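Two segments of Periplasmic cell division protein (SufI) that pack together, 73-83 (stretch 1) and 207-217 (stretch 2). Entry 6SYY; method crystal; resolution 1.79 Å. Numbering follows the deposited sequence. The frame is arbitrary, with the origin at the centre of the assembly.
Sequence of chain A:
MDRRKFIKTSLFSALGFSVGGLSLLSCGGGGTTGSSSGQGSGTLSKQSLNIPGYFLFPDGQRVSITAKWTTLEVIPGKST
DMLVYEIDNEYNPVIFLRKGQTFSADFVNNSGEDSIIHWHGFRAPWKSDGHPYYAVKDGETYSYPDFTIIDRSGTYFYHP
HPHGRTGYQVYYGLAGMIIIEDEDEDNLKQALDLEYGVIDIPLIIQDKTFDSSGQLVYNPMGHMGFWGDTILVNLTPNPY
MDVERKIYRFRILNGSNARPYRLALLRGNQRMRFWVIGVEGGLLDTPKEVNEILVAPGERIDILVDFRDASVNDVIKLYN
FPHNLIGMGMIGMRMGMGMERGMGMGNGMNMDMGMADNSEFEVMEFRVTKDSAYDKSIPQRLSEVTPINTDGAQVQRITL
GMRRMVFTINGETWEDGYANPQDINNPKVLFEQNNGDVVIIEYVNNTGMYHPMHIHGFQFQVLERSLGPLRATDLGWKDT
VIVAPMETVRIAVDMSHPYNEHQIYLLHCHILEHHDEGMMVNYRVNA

Stretch 1 73-83: EVIPGKSTDML
Stretch 2 (207-217) DKTFDSSGQLV

The apolar centre of this contact is the ring of Phe210, held by chi1 -60° and chi2 -96° with its CA-to-CB bond toward stretch 1. Ile75 (chi1 m, chi2 t) lays its terminal methyl over one face: CD1 lies 4.0 Å from the centroid of the Phe210 ring and 20° off the ring normal, a CH-pi geometry, and 3.9 Å from Phe210 CG. Val74 (chi1 t) brings CG1 to 4.1 Å from Phe210 CZ, while Thr80 OG1 sits near the ring plane, 4.2 Å from Phe210 CE1. A second apolar group involves Leu216 (m, t), whose CD1 is 3.7 Å from Met82 CG and whose CG is 3.7 Å from Thr80 CG2. Met82 (m, t, p) then extends its CE to 3.4 Å from NZ of Lys208, whose side chain is nearly extended beyond chi1 m.

Two turns shape the backbone. A type II turn spans Ile75 to Lys78, closed by Lys78 N to Ile75 O at 3.0 Å, with Gly77 at phi/psi 89/0; strand conformation begins at Thr80 (-105/122). In stretch 2 a type I turn runs from Asp211 to Gly214, with Gly214 N to Asp211 O at 3.3 Å. Asp211 N also bonds Gln215 O at 2.9 Å, and Val217 N bonds Thr209 O at 2.8 Å, so the segments flanking the turn pair with each other. Asp211 (chi1 p) braces the turn through OD1, which accepts from Gln215 N at 2.6 Å.

The register sets Lys78 CA 5.5 Å from Gly214 CA and Thr80 CA 4.9 Å from Gln215 CA. Gly214 adopts 84/10, and an ideal CB there would fall 2.8 Å from Lys78 CB, a clash; these backbone angles alone already call for glycine. Its carbonyl is engaged across the contact: Thr80 OG1 (chi1 m) donates to Gly214 O at 2.5 Å.

Toward the polar edge, Gln215 folds back through chi1 -62°, chi2 -55° and chi3 -28°, bringing its amide to the stretch 1 backbone. Asp81 N donates to Gln215 OE1 at 2.8 Å with a 167° angle, and Gln215 NE2 lies 2.7 Å from Ser79 O. Water 2 donates to Gln215 OE1 (2.7 Å) and Asp81 O (2.6 Å) and accepts from Leu216 N (3.0 Å). At the turn, Lys78 (m, t, t, t) reaches past Gly214; its NZ makes a weak 3.5 Å bond to Ser212 O and donates to water 1 at 2.6 Å, which donates to Asp211 O at 2.9 Å.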

ATOM      1  N   GLU A  73      -1.551   2.181 -23.473  1.00 32.69           N
ATOM      2  CA  GLU A  73      -0.590   1.401 -24.248  1.00 38.63           C
ATOM      3  C   GLU A  73       0.478   0.866 -23.298  1.00 26.47           C
ATOM      4  O   GLU A  73       1.579   1.402 -23.187  1.00 36.29           O
ATOM      5  CB  GLU A  73       0.020   2.246 -25.360  1.00 30.34           C
ATOM      6  CG  GLU A  73       0.859   1.439 -26.327  1.00 44.76           C
ATOM      7  CD  GLU A  73       1.568   2.297 -27.344  1.00 38.61           C
ATOM      8  OE1 GLU A  73       1.777   3.498 -27.071  1.00 58.64           O
ATOM      9  OE2 GLU A  73       1.912   1.764 -28.418  1.00 40.83           O
ATOM     10  N   VAL A  74       0.130  -0.216 -22.599  1.00 28.23           N
ATOM     11  CA  VAL A  74       1.066  -0.853 -21.674  1.00 39.59           C
ATOM     12  C   VAL A  74       2.108  -1.654 -22.442  1.00 25.81           C
ATOM     13  O   VAL A  74       3.317  -1.500 -22.232  1.00 31.88           O
ATOM     14  CB  VAL A  74       0.299  -1.738 -20.673  1.00 37.53           C
ATOM     15  CG1 VAL A  74       1.248  -2.344 -19.647  1.00 23.41           C
ATOM     16  CG2 VAL A  74      -0.801  -0.935 -19.992  1.00 28.63           C
ATOM     17  N   ILE A  75       1.646  -2.524 -23.332  1.00 38.93           N
ATOM     18  CA  ILE A  75       2.507  -3.215 -24.286  1.00 33.37           C
ATOM     19  C   ILE A  75       2.527  -2.385 -25.566  1.00 54.38           C
ATOM     20  O   ILE A  75       1.452  -2.108 -26.121  1.00 42.59           O
ATOM     21  CB  ILE A  75       1.996  -4.633 -24.565  1.00 32.73           C
ATOM     22  CG1 ILE A  75       1.917  -5.439 -23.268  1.00 26.97           C
ATOM     23  CG2 ILE A  75       2.871  -5.325 -25.600  1.00 29.13           C
ATOM     24  CD1 ILE A  75       0.963  -6.609 -23.347  1.00 33.27           C
ATOM     25  N   PRO A  76       3.694  -1.968 -26.055  1.00 54.29           N
ATOM     26  CA  PRO A  76       3.731  -1.106 -27.246  1.00 40.60           C
ATOM     27  C   PRO A  76       3.006  -1.742 -28.425  1.00 32.87           C
ATOM     28  O   PRO A  76       3.205  -2.918 -28.741  1.00 47.26           O
ATOM     29  CB  PRO A  76       5.230  -0.946 -27.520  1.00 47.23           C
ATOM     30  CG  PRO A  76       5.871  -1.153 -26.187  1.00 34.90           C
ATOM     31  CD  PRO A  76       5.038  -2.201 -25.501  1.00 50.12           C
ATOM     32  N   GLY A  77       2.146  -0.953 -29.065  1.00 47.60           N
ATOM     33  CA  GLY A  77       1.364  -1.420 -30.189  1.00 37.67           C
ATOM     34  C   GLY A  77       0.027  -2.036 -29.839  1.00 50.07           C
ATOM     35  O   GLY A  77      -0.699  -2.455 -30.746  1.00 42.64           O
ATOM     36  N   LYS A  78      -0.327  -2.108 -28.561  1.00 44.14           N
ATOM     37  CA  LYS A  78      -1.586  -2.698 -28.138  1.00 30.86           C
ATOM     38  C   LYS A  78      -2.310  -1.732 -27.213  1.00 29.83           C
ATOM     39  O   LYS A  78      -1.682  -1.052 -26.395  1.00 37.96           O
ATOM     40  CB  LYS A  78      -1.352  -4.048 -27.442  1.00 31.70           C
ATOM     41  CG  LYS A  78      -0.662  -5.075 -28.335  1.00 46.71           C
ATOM     42  CD  LYS A  78      -0.307  -6.350 -27.584  1.00 56.15           C
ATOM     43  CE  LYS A  78       0.346  -7.368 -28.511  1.00 68.07           C
ATOM     44  NZ  LYS A  78       0.716  -8.626 -27.803  1.00 71.11           N
ATOM     45  N   SER A  79      -3.631  -1.662 -27.355  1.00 41.62           N
ATOM     46  CA  SER A  79      -4.465  -0.796 -26.534  1.00 41.87           C
ATOM     47  C   SER A  79      -5.177  -1.651 -25.494  1.00 41.93           C
ATOM     48  O   SER A  79      -5.939  -2.557 -25.845  1.00 57.67           O
ATOM     49  CB  SER A  79      -5.474  -0.029 -27.386  1.00 34.79           C
ATOM     50  OG  SER A  79      -6.420  -0.908 -27.965  1.00102.90           O
ATOM     51  N   THR A  80      -4.918  -1.366 -24.224  1.00 31.50           N
ATOM     52  CA  THR A  80      -5.485  -2.124 -23.117  1.00 28.84           C
ATOM     53  C   THR A  80      -6.587  -1.300 -22.475  1.00 35.14           C
ATOM     54  O   THR A  80      -6.341  -0.177 -22.023  1.00 25.57           O
ATOM     55  CB  THR A  80      -4.412  -2.474 -22.089  1.00 24.76           C
ATOM     56  OG1 THR A  80      -3.351  -3.188 -22.734  1.00 25.36           O
ATOM     57  CG2 THR A  80      -5.007  -3.334 -20.978  1.00 25.15           C
ATOM     58  N   ASP A  81      -7.795  -1.854 -22.444  1.00 26.24           N
ATOM     59  CA  ASP A  81      -8.906  -1.194 -21.777  1.00 32.28           C
ATOM     60  C   ASP A  81      -8.658  -1.204 -20.277  1.00 24.07           C
ATOM     61  O   ASP A  81      -8.529  -2.274 -19.672  1.00 31.38           O
ATOM     62  CB  ASP A  81     -10.224  -1.892 -22.113  1.00 42.76           C
ATOM     63  CG  ASP A  81     -10.641  -1.694 -23.562  1.00 43.63           C
ATOM     64  OD1 ASP A  81      -9.896  -1.036 -24.318  1.00 59.45           O
ATOM     65  OD2 ASP A  81     -11.719  -2.197 -23.947  1.00 69.35           O
ATOM     66  N   MET A  82      -8.576  -0.018 -19.676  1.00 27.51           N
ATOM     67  CA  MET A  82      -8.260   0.092 -18.261  1.00 22.15           C
ATOM     68  C   MET A  82      -9.019   1.257 -17.641  1.00 31.68           C
ATOM     69  O   MET A  82      -9.509   2.156 -18.331  1.00 31.71           O
ATOM     70  CB  MET A  82      -6.755   0.278 -18.032  1.00 23.01           C
ATOM     71  CG  MET A  82      -5.922  -0.946 -18.349  1.00 28.95           C
ATOM     72  SD  MET A  82      -4.200  -0.706 -17.901  1.00 38.83           S
ATOM     73  CE  MET A  82      -4.340  -0.576 -16.123  1.00 43.55           C
ATOM     74  N   LEU A  83      -9.102   1.222 -16.313  1.00 30.08           N
ATOM     75  CA  LEU A  83      -9.624   2.327 -15.525  1.00 20.84           C
ATOM     76  C   LEU A  83      -8.473   3.205 -15.050  1.00 47.42           C
ATOM     77  O   LEU A  83      -7.380   2.714 -14.754  1.00 29.22           O
ATOM     78  CB  LEU A  83     -10.412   1.802 -14.321  1.00 26.24           C
ATOM     79  CG  LEU A  83     -11.771   1.131 -14.564  1.00 24.55           C
ATOM     80  CD1 LEU A  83     -12.187   0.292 -13.360  1.00 29.32           C
ATOM     81  CD2 LEU A  83     -12.831   2.172 -14.865  1.00 21.27           C
ATOM     82  N   ASP A 207       1.342  -7.394 -10.562  1.00 33.18           N
ATOM     83  CA  ASP A 207       1.335  -8.497 -11.508  1.00 21.06           C
ATOM     84  C   ASP A 207      -0.006  -8.525 -12.223  1.00 29.22           C
ATOM     85  O   ASP A 207      -1.057  -8.327 -11.602  1.00 32.96           O
ATOM     86  CB  ASP A 207       1.624  -9.843 -10.828  1.00 24.48           C
ATOM     87  CG  ASP A 207       0.652 -10.165  -9.712  1.00 30.97           C
ATOM     88  OD1 ASP A 207       0.138  -9.229  -9.067  1.00 29.64           O
ATOM     89  OD2 ASP A 207       0.414 -11.368  -9.471  1.00 26.60           O
ATOM     90  N   LYS A 208       0.039  -8.732 -13.538  1.00 32.48           N
ATOM     91  CA  LYS A 208      -1.156  -8.739 -14.371  1.00 41.87           C
ATOM     92  C   LYS A 208      -1.003  -9.790 -15.464  1.00 26.05           C
ATOM     93  O   LYS A 208       0.099 -10.264 -15.753  1.00 32.80           O
ATOM     94  CB  LYS A 208      -1.431  -7.350 -14.980  1.00 34.64           C
ATOM     95  CG  LYS A 208      -1.814  -6.306 -13.939  1.00 30.29           C
ATOM     96  CD  LYS A 208      -2.308  -4.987 -14.524  1.00 39.24           C
ATOM     97  CE  LYS A 208      -2.727  -4.048 -13.388  1.00 25.92           C
ATOM     98  NZ  LYS A 208      -2.976  -2.656 -13.836  1.00 58.04           N
ATOM     99  N   THR A 209      -2.132 -10.152 -16.067  1.00 37.86           N
ATOM    100  CA  THR A 209      -2.183 -11.154 -17.123  1.00 29.95           C
ATOM    101  C   THR A 209      -2.859 -10.555 -18.347  1.00 54.59           C
ATOM    102  O   THR A 209      -3.928  -9.944 -18.231  1.00 27.00           O
ATOM    103  CB  THR A 209      -2.937 -12.399 -16.651  1.00 42.83           C
ATOM    104  OG1 THR A 209      -2.269 -12.958 -15.513  1.00 27.92           O
ATOM    105  CG2 THR A 209      -2.997 -13.435 -17.755  1.00 26.24           C
ATOM    106  N   PHE A 210      -2.239 -10.736 -19.514  1.00 35.17           N
ATOM    107  CA  PHE A 210      -2.723 -10.189 -20.775  1.00 26.73           C
ATOM    108  C   PHE A 210      -3.055 -11.314 -21.743  1.00 33.85           C
ATOM    109  O   PHE A 210      -2.340 -12.320 -21.806  1.00 55.16           O
ATOM    110  CB  PHE A 210      -1.680  -9.275 -21.421  1.00 26.70           C
ATOM    111  CG  PHE A 210      -1.287  -8.107 -20.575  1.00 34.20           C
ATOM    112  CD1 PHE A 210      -1.897  -6.877 -20.750  1.00 32.00           C
ATOM    113  CD2 PHE A 210      -0.302  -8.235 -19.606  1.00 32.25           C
ATOM    114  CE1 PHE A 210      -1.537  -5.794 -19.979  1.00 35.47           C
ATOM    115  CE2 PHE A 210       0.061  -7.155 -18.825  1.00 24.21           C
ATOM    116  CZ  PHE A 210      -0.559  -5.930 -19.015  1.00 26.12           C
ATOM    117  N   ASP A 211      -4.130 -11.138 -22.510  1.00 28.55           N
ATOM    118  CA  ASP A 211      -4.459 -12.079 -23.573  1.00 29.80           C
ATOM    119  C   ASP A 211      -3.661 -11.714 -24.828  1.00 33.96           C
ATOM    120  O   ASP A 211      -2.781 -10.849 -24.803  1.00 35.40           O
ATOM    121  CB  ASP A 211      -5.966 -12.107 -23.823  1.00 35.38           C
ATOM    122  CG  ASP A 211      -6.501 -10.796 -24.383  1.00 44.07           C
ATOM    123  OD1 ASP A 211      -5.783  -9.778 -24.331  1.00 80.14           O
ATOM    124  OD2 ASP A 211      -7.648 -10.786 -24.879  1.00 56.50           O
ATOM    125  N   SER A 212      -3.972 -12.367 -25.950  1.00 37.49           N
ATOM    126  CA  SER A 212      -3.213 -12.143 -27.177  1.00 39.85           C
ATOM    127  C   SER A 212      -3.335 -10.706 -27.669  1.00 60.25           C
ATOM    128  O   SER A 212      -2.378 -10.159 -28.230  1.00 56.22           O
ATOM    129  CB  SER A 212      -3.680 -13.110 -28.266  1.00 45.59           C
ATOM    130  OG  SER A 212      -3.566 -14.458 -27.846  1.00 63.82           O
ATOM    131  N   SER A 213      -4.490 -10.079 -27.460  1.00 53.02           N
ATOM    132  CA  SER A 213      -4.776  -8.753 -27.989  1.00 34.77           C
ATOM    133  C   SER A 213      -4.369  -7.627 -27.045  1.00 32.18           C
ATOM    134  O   SER A 213      -4.677  -6.464 -27.324  1.00 45.76           O
ATOM    135  CB  SER A 213      -6.266  -8.635 -28.310  1.00 32.80           C
ATOM    136  OG  SER A 213      -7.042  -8.722 -27.126  1.00 66.14           O
ATOM    137  N   GLY A 214      -3.703  -7.937 -25.937  1.00 44.44           N
ATOM    138  CA  GLY A 214      -3.301  -6.911 -24.998  1.00 28.81           C
ATOM    139  C   GLY A 214      -4.350  -6.499 -23.987  1.00 28.10           C
ATOM    140  O   GLY A 214      -4.147  -5.508 -23.277  1.00 51.43           O
ATOM    141  N   GLN A 215      -5.463  -7.219 -23.897  1.00 35.02           N
ATOM    142  CA  GLN A 215      -6.475  -6.930 -22.895  1.00 43.70           C
ATOM    143  C   GLN A 215      -6.176  -7.692 -21.610  1.00 27.09           C
ATOM    144  O   GLN A 215      -5.574  -8.770 -21.626  1.00 29.35           O
ATOM    145  CB  GLN A 215      -7.873  -7.283 -23.410  1.00 29.54           C
ATOM    146  CG  GLN A 215      -8.297  -6.486 -24.640  1.00 29.51           C
ATOM    147  CD  GLN A 215      -8.218  -4.978 -24.430  1.00 42.26           C
ATOM    148  OE1 GLN A 215      -8.348  -4.480 -23.310  1.00 27.98           O
ATOM    149  NE2 GLN A 215      -8.002  -4.247 -25.516  1.00 68.71           N
ATOM    150  N   LEU A 216      -6.597  -7.111 -20.489  1.00 37.05           N
ATOM    151  CA  LEU A 216      -6.337  -7.718 -19.192  1.00 25.54           C
ATOM    152  C   LEU A 216      -7.250  -8.912 -18.964  1.00 27.60           C
ATOM    153  O   LEU A 216      -8.406  -8.930 -19.399  1.00 39.53           O
ATOM    154  CB  LEU A 216      -6.525  -6.695 -18.073  1.00 24.62           C
ATOM    155  CG  LEU A 216      -5.479  -5.579 -18.041  1.00 26.40           C
ATOM    156  CD1 LEU A 216      -5.919  -4.456 -17.119  1.00 33.19           C
ATOM    157  CD2 LEU A 216      -4.126  -6.127 -17.613  1.00 42.92           C
ATOM    158  N   VAL A 217      -6.714  -9.918 -18.283  1.00 32.71           N
ATOM    159  CA  VAL A 217      -7.452 -11.117 -17.917  1.00 27.52           C
ATOM    160  C   VAL A 217      -7.542 -11.157 -16.398  1.00 38.15           C
ATOM    161  O   VAL A 217      -6.514 -11.187 -15.709  1.00 36.62           O
ATOM    162  CB  VAL A 217      -6.776 -12.382 -18.467  1.00 35.62           C
ATOM    163  CG1 VAL A 217      -7.625 -13.605 -18.174  1.00 36.52           C
ATOM    164  CG2 VAL A 217      -6.519 -12.232 -19.963  1.00 27.76           C
TER
HETATM  165  O   HOH W   1      -0.398  -9.387 -25.548  1.00 37.57           O
HETATM  166  O   HOH W   2      -8.312  -4.711 -20.663  1.00 23.53           O